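Local coordinates for trichothecene 3-O-acetyltransferase (Gibberella zeae, PDB 2RKV), which acetylates the 3-hydroxyl of trichothecene mycotoxins, probably taking the acetyl group from acetyl-CoA as a member of the BAHD acyltransferase superfamily, at residues S18-I23 / A117-L122; A229-F234 / R402-P407. One frame throughout, in Å; residues are numbered along the deposited sequence. Where two conformers were deposited one is given.

Contact 1: residues S18-I23 / A117-L122; sequences SIYTQI and APRKTL. With ZBA (12,13-Epoxytrichothec-9-ene-3,4,8,15-tetrol-4,15-diacetate-8-isovalerate), chain D.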
# COMPACT_ATOMS: atom_id res chain seq x y z
N SER A 18 -1.39 -11.48 -7.67
CA SER A 18 0.02 -11.91 -7.83
C SER A 18 1.01 -11.15 -6.93
O SER A 18 2.23 -11.42 -6.95
CB SER A 18 0.44 -11.78 -9.29
OG SER A 18 0.33 -10.44 -9.74
N ILE A 19 0.50 -10.23 -6.12
CA ILE A 19 1.31 -9.27 -5.37
C ILE A 19 1.19 -9.49 -3.86
O ILE A 19 0.12 -9.84 -3.37
CB ILE A 19 0.89 -7.82 -5.70
CG1 ILE A 19 1.29 -7.45 -7.14
CG2 ILE A 19 1.48 -6.82 -4.71
CD1 ILE A 19 0.69 -6.11 -7.61
N TYR A 20 2.30 -9.29 -3.16
CA TYR A 20 2.30 -9.17 -1.70
C TYR A 20 2.68 -7.76 -1.26
O TYR A 20 3.70 -7.21 -1.70
CB TYR A 20 3.26 -10.18 -1.07
CG TYR A 20 2.64 -11.54 -0.92
CD1 TYR A 20 2.63 -12.44 -1.98
CD2 TYR A 20 2.04 -11.92 0.28
CE1 TYR A 20 2.04 -13.71 -1.85
CE2 TYR A 20 1.45 -13.18 0.43
CZ TYR A 20 1.45 -14.06 -0.63
OH TYR A 20 0.87 -15.30 -0.48
N THR A 21 1.85 -7.17 -0.39
CA THR A 21 2.16 -5.89 0.24
C THR A 21 3.04 -6.12 1.47
O THR A 21 2.65 -6.87 2.36
CB THR A 21 0.89 -5.15 0.69
OG1 THR A 21 0.01 -4.96 -0.43
CG2 THR A 21 1.24 -3.79 1.32
N GLN A 22 4.20 -5.46 1.51
CA GLN A 22 5.12 -5.58 2.64
C GLN A 22 5.19 -4.30 3.45
O GLN A 22 5.11 -3.20 2.91
CB GLN A 22 6.55 -5.90 2.16
CG GLN A 22 6.66 -7.05 1.17
CD GLN A 22 7.95 -6.98 0.37
OE1 GLN A 22 8.46 -5.89 0.11
NE2 GLN A 22 8.46 -8.14 -0.02
N ILE A 23 5.34 -4.44 4.77
CA ILE A 23 5.64 -3.30 5.63
C ILE A 23 6.56 -3.80 6.74
O ILE A 23 6.40 -4.93 7.21
CB ILE A 23 4.33 -2.63 6.18
CG1 ILE A 23 4.62 -1.29 6.88
CG2 ILE A 23 3.55 -3.62 7.08
CD1 ILE A 23 5.00 -0.15 5.94
N ALA A 117 12.28 -9.56 4.37
CA ALA A 117 10.90 -9.98 4.09
C ALA A 117 10.82 -11.49 3.81
O ALA A 117 11.77 -12.07 3.27
CB ALA A 117 10.31 -9.19 2.92
N PRO A 118 9.69 -12.14 4.18
CA PRO A 118 9.53 -13.59 3.99
C PRO A 118 9.19 -14.01 2.55
O PRO A 118 9.29 -15.19 2.22
CB PRO A 118 8.37 -13.93 4.92
CG PRO A 118 7.56 -12.69 4.97
CD PRO A 118 8.51 -11.54 4.84
N ARG A 119 8.80 -13.05 1.72
CA ARG A 119 8.45 -13.31 0.32
C ARG A 119 8.55 -12.00 -0.45
O ARG A 119 8.32 -10.94 0.11
CB ARG A 119 7.02 -13.88 0.22
CG ARG A 119 6.54 -14.09 -1.21
CD ARG A 119 5.41 -15.09 -1.27
NE ARG A 119 4.86 -15.25 -2.61
CZ ARG A 119 4.09 -16.26 -3.00
NH1 ARG A 119 3.62 -16.32 -4.23
NH2 ARG A 119 3.80 -17.24 -2.14
N LYS A 120 8.91 -12.08 -1.73
CA LYS A 120 9.02 -10.88 -2.55
C LYS A 120 7.65 -10.25 -2.83
O LYS A 120 6.62 -10.92 -2.79
CB LYS A 120 9.74 -11.19 -3.86
CG LYS A 120 11.23 -11.47 -3.67
CD LYS A 120 11.90 -11.94 -4.97
CE LYS A 120 11.86 -10.87 -6.05
NZ LYS A 120 12.72 -9.70 -5.70
N THR A 121 7.66 -8.94 -3.09
CA THR A 121 6.47 -8.20 -3.48
C THR A 121 5.87 -8.72 -4.79
O THR A 121 4.66 -8.93 -4.90
CB THR A 121 6.80 -6.71 -3.63
OG1 THR A 121 7.16 -6.17 -2.35
CG2 THR A 121 5.60 -5.95 -4.18
N LEU A 122 6.74 -8.90 -5.78
CA LEU A 122 6.32 -9.29 -7.12
C LEU A 122 6.51 -10.79 -7.33
O LEU A 122 7.32 -11.41 -6.64
CB LEU A 122 7.09 -8.48 -8.17
CG LEU A 122 6.93 -6.96 -8.05
CD1 LEU A 122 7.87 -6.21 -9.00
CD2 LEU A 122 5.47 -6.50 -8.24
O18 ZBA D . 2.09 -1.51 -10.34
C44 ZBA D . 1.82 -2.59 -10.00
C45 ZBA D . 1.80 -3.80 -10.85
C46 ZBA D . 2.96 -4.65 -10.61
C48 ZBA D . 4.18 -3.93 -10.86
C47 ZBA D . 3.13 -5.86 -11.48
O17 ZBA D . 1.52 -2.85 -8.72
C31 ZBA D . 1.69 -1.87 -7.69
C30 ZBA D . 0.51 -0.96 -7.58
C32 ZBA D . 2.01 -2.64 -6.46
C39 ZBA D . 3.29 -3.43 -6.55
C33 ZBA D . 1.23 -2.64 -5.43
C34 ZBA D . -0.04 -1.87 -5.34
O10 ZBA D . 0.31 -0.68 -4.61
C29 ZBA D . -0.64 -1.46 -6.70
C38 ZBA D . -1.26 -2.70 -7.34
O12 ZBA D . -1.26 -2.58 -8.75
C40 ZBA D . -2.27 -3.02 -9.48
C41 ZBA D . -2.00 -2.79 -10.95
O13 ZBA D . -3.24 -3.49 -9.11
C28 ZBA D . -1.74 -0.35 -6.47
C37 ZBA D . -2.53 0.03 -7.74
C35 ZBA D . -1.04 0.84 -5.82
C25 ZBA D . -0.68 0.30 -4.49
C36 ZBA D . -0.59 2.07 -6.41
O11 ZBA D . -1.85 2.02 -5.77
C27 ZBA D . -2.67 -0.77 -5.28
C26 ZBA D . -1.99 -0.27 -4.02
O16 ZBA D . -1.83 -1.26 -3.05
O14 ZBA D . -3.88 -0.01 -5.45
C42 ZBA D . -5.09 -0.35 -5.03
O15 ZBA D . -6.04 0.33 -5.21
C43 ZBA D . -5.06 -1.60 -4.30
O HOH W 1 3.45 -13.29 -5.66

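Contact 2: residues A229-F234 / R402-P407; sequences ASWAFF and RPIFEP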
# COMPACT_ATOMS: atom_id res chain seq x y z
N ALA A 229 15.89 2.80 -13.37
CA ALA A 229 15.08 3.49 -12.36
C ALA A 229 15.53 3.11 -10.95
O ALA A 229 16.34 2.20 -10.77
CB ALA A 229 13.61 3.16 -12.56
N SER A 230 15.01 3.83 -9.95
CA SER A 230 15.34 3.53 -8.56
C SER A 230 14.19 3.88 -7.62
O SER A 230 13.21 4.50 -8.04
CB SER A 230 16.62 4.25 -8.13
OG SER A 230 16.39 5.62 -7.87
N TRP A 231 14.33 3.46 -6.37
CA TRP A 231 13.45 3.82 -5.26
C TRP A 231 14.19 4.75 -4.30
O TRP A 231 15.39 4.60 -4.09
CB TRP A 231 13.06 2.56 -4.47
CG TRP A 231 11.90 1.78 -5.01
CD1 TRP A 231 11.95 0.57 -5.65
CD2 TRP A 231 10.52 2.14 -4.94
NE1 TRP A 231 10.68 0.17 -5.99
CE2 TRP A 231 9.78 1.11 -5.56
CE3 TRP A 231 9.83 3.24 -4.40
CZ2 TRP A 231 8.39 1.15 -5.67
CZ3 TRP A 231 8.44 3.29 -4.51
CH2 TRP A 231 7.73 2.24 -5.14
N ALA A 232 13.47 5.70 -3.70
CA ALA A 232 14.02 6.52 -2.64
C ALA A 232 12.93 7.03 -1.71
O ALA A 232 11.82 7.35 -2.16
CB ALA A 232 14.80 7.71 -3.21
N PHE A 233 13.24 7.12 -0.42
CA PHE A 233 12.40 7.80 0.51
C PHE A 233 12.82 9.26 0.54
O PHE A 233 13.98 9.57 0.47
CB PHE A 233 12.61 7.31 1.93
CG PHE A 233 12.00 5.95 2.26
CD1 PHE A 233 12.55 5.18 3.25
CD2 PHE A 233 10.92 5.44 1.59
CE1 PHE A 233 12.05 3.97 3.57
CE2 PHE A 233 10.41 4.24 1.93
CZ PHE A 233 10.98 3.50 2.90
N PHE A 234 11.81 10.09 0.71
CA PHE A 234 11.95 11.51 1.00
C PHE A 234 11.12 11.86 2.22
O PHE A 234 10.02 11.45 2.30
CB PHE A 234 11.43 12.34 -0.19
CG PHE A 234 12.22 12.16 -1.45
CD1 PHE A 234 11.90 11.20 -2.36
CD2 PHE A 234 13.26 13.00 -1.73
CE1 PHE A 234 12.63 11.07 -3.48
CE2 PHE A 234 13.99 12.86 -2.87
CZ PHE A 234 13.71 11.90 -3.73
N ARG A 402 8.31 0.80 4.21
CA ARG A 402 8.13 -0.23 3.21
C ARG A 402 9.47 -0.74 2.69
O ARG A 402 10.34 0.07 2.32
CB ARG A 402 7.31 0.30 2.02
CG ARG A 402 6.67 -0.85 1.28
CD ARG A 402 6.57 -0.69 -0.23
NE ARG A 402 5.83 -1.83 -0.76
CZ ARG A 402 6.35 -3.06 -0.92
NH1 ARG A 402 7.62 -3.30 -0.62
NH2 ARG A 402 5.58 -4.05 -1.37
N PRO A 403 9.65 -2.07 2.65
CA PRO A 403 10.85 -2.62 1.99
C PRO A 403 11.04 -2.19 0.53
O PRO A 403 10.08 -2.02 -0.23
CB PRO A 403 10.62 -4.14 2.06
CG PRO A 403 9.83 -4.31 3.34
CD PRO A 403 8.84 -3.15 3.24
N ILE A 404 12.30 -2.03 0.15
CA ILE A 404 12.65 -1.81 -1.24
C ILE A 404 12.44 -3.09 -2.06
O ILE A 404 12.68 -4.20 -1.57
CB ILE A 404 14.11 -1.28 -1.38
CG1 ILE A 404 14.34 -0.64 -2.76
CG2 ILE A 404 15.15 -2.37 -1.07
CD1 ILE A 404 15.59 0.23 -2.83
N PHE A 405 11.98 -2.92 -3.29
CA PHE A 405 11.88 -4.01 -4.24
C PHE A 405 12.27 -3.48 -5.62
O PHE A 405 12.91 -2.42 -5.71
CB PHE A 405 10.49 -4.70 -4.20
CG PHE A 405 9.32 -3.80 -4.54
CD1 PHE A 405 8.59 -4.01 -5.71
CD2 PHE A 405 8.90 -2.79 -3.66
CE1 PHE A 405 7.49 -3.21 -6.03
CE2 PHE A 405 7.78 -1.99 -3.97
CZ PHE A 405 7.07 -2.20 -5.17
N GLU A 406 11.92 -4.21 -6.68
CA GLU A 406 12.26 -3.76 -8.03
C GLU A 406 11.68 -2.37 -8.26
O GLU A 406 10.55 -2.09 -7.83
CB GLU A 406 11.74 -4.73 -9.09
CG GLU A 406 12.51 -6.05 -9.18
CD GLU A 406 12.07 -7.08 -8.14
OE1 GLU A 406 11.09 -6.83 -7.39
OE2 GLU A 406 12.72 -8.15 -8.07
N PRO A 407 12.44 -1.48 -8.93
CA PRO A 407 11.86 -0.21 -9.33
C PRO A 407 10.64 -0.43 -10.22
O PRO A 407 10.65 -1.33 -11.07
CB PRO A 407 13.00 0.46 -10.12
CG PRO A 407 14.23 -0.15 -9.58
CD PRO A 407 13.85 -1.59 -9.33

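Contact 1: residues S18-I23 / A117-L122
Arg-119 meets Tyr-20 through an extended arm: with CG anti to the backbone N (chi1 176°) and the chain straight from CG to NE, its side chain passes over one face of the phenol ring. CD of Arg-119 makes a CH-pi contact, lying 4.1 Å from the centroid of the Tyr-20 ring. The guanidinium follows, tilted 36° from the ring plane; CE1 of Tyr-20 lies over one of its faces, off centre, 3.3 Å from NE of Arg-119. The polar tips are fixed separately by backbone carbonyls, Tyr-20 OH by Pro-135 and Arg-119 NH2 by Pro-133.

The backbones meet at Thr-121 O, which takes a hydrogen bond from Tyr-20 N at 3.0 Å. The same oxygen lies 3.4 Å from CA of Ile-19, a CA-H...O contact. Tyr-20 O is buried without a hydrogen-bond partner; CA and CG2 of Thr-121 come up to it. Further along, Gln-22 reaches across with its amide flat to the acceptor, NE2 of Gln-22 donating to Arg-119 O at 2.8 Å. Glu-113 OE1 takes a second hydrogen bond from NE2, while Arg-402 grips Gln-22 OE1 and Thr-121 OG1. At the other end a water donates to Ser-18 O at 2.6 Å and weakly accepts from Arg-119 NH1.

Ile-19 and Leu-122 turn their tips to the bound T-2 toxin: CD1 of Ile-19 is 3.5 Å from the isovalerate ester oxygen O17, and CD2 of Leu-122 lies 3.9 Å from the isovalerate methyl C48. Ile-19 also pairs through its backbone with His-156, the first residue of the HXXXD signature. Where strand 20-28 joins the loop after helix 113-116, the two side chains form part of the apolar lining of the trichothecene pocket in a BAHD acyltransferase.

Contact 2: residues A229-F234 / R402-P407
Trp-231 drives its indole into the chain at Phe-405 and Glu-406, where NE1 of Trp-231 donates to Glu-406 O at 2.9 Å (159° at the hydrogen). The oxygen lies close to the indole plane, whereas the donor stands well above the carbonyl plane, away from its lone pairs. Phe-405 O sits at the same indole edge, 3.1 Å from CD1 of Trp-231. With CG of Phe-405 between the backbone N and the carbonyl carbon (chi1 61°), its ring lies against the indole, CE2 of Phe-405 3.6 Å from CZ2 of Trp-231 and the planes inclined at 40°. Ile-404 runs antiparallel alongside, its CD1 3.8 Å from CB of Trp-231.

At the ends, CB of Ala-229 meets CB of Pro-407 at 3.7 Å, and CZ of Phe-233 approaches Arg-402 O at 3.5 Å. The indole thus bridges the two halves of the BAHD fold: strand 229-236 belongs to the seven-stranded C-terminal sheet, while residues 402-407 leave strand 399-401, an edge of the N-terminal sheet.

In the second shell, Arg-402 backs Phe-405: CE2 of Phe-405 lies 3.5 Å above the centre of the Arg-402 guanidinium. NH1 of Arg-402 donates to Pro-403 O at 2.8 Å, which steadies that group. Glu-406 OE2 forms a salt bridge with Lys-120, and Ser-428 of strand 423-430 touches both Trp-231 and Pro-407.

From the N terminus, strand 20-28 is met first, and contact 1 closes a loop of 93 residues when the chain returns after helix 113-116. Contact 2 opens only later, at strand 229-236, and closes across 167 residues after strand 399-401; the two loops follow in series, neither enclosing nor crossing the other. In space their centres are about 13 Å apart. Strand 399-401 lies antiparallel beside strand 20-28 in the N-terminal sheet, although the chain around it belongs to the C-terminal half. Residues 402-407 therefore touch both contact 1 and the C-terminal sheet, joining the two halves beside the toxin pocket.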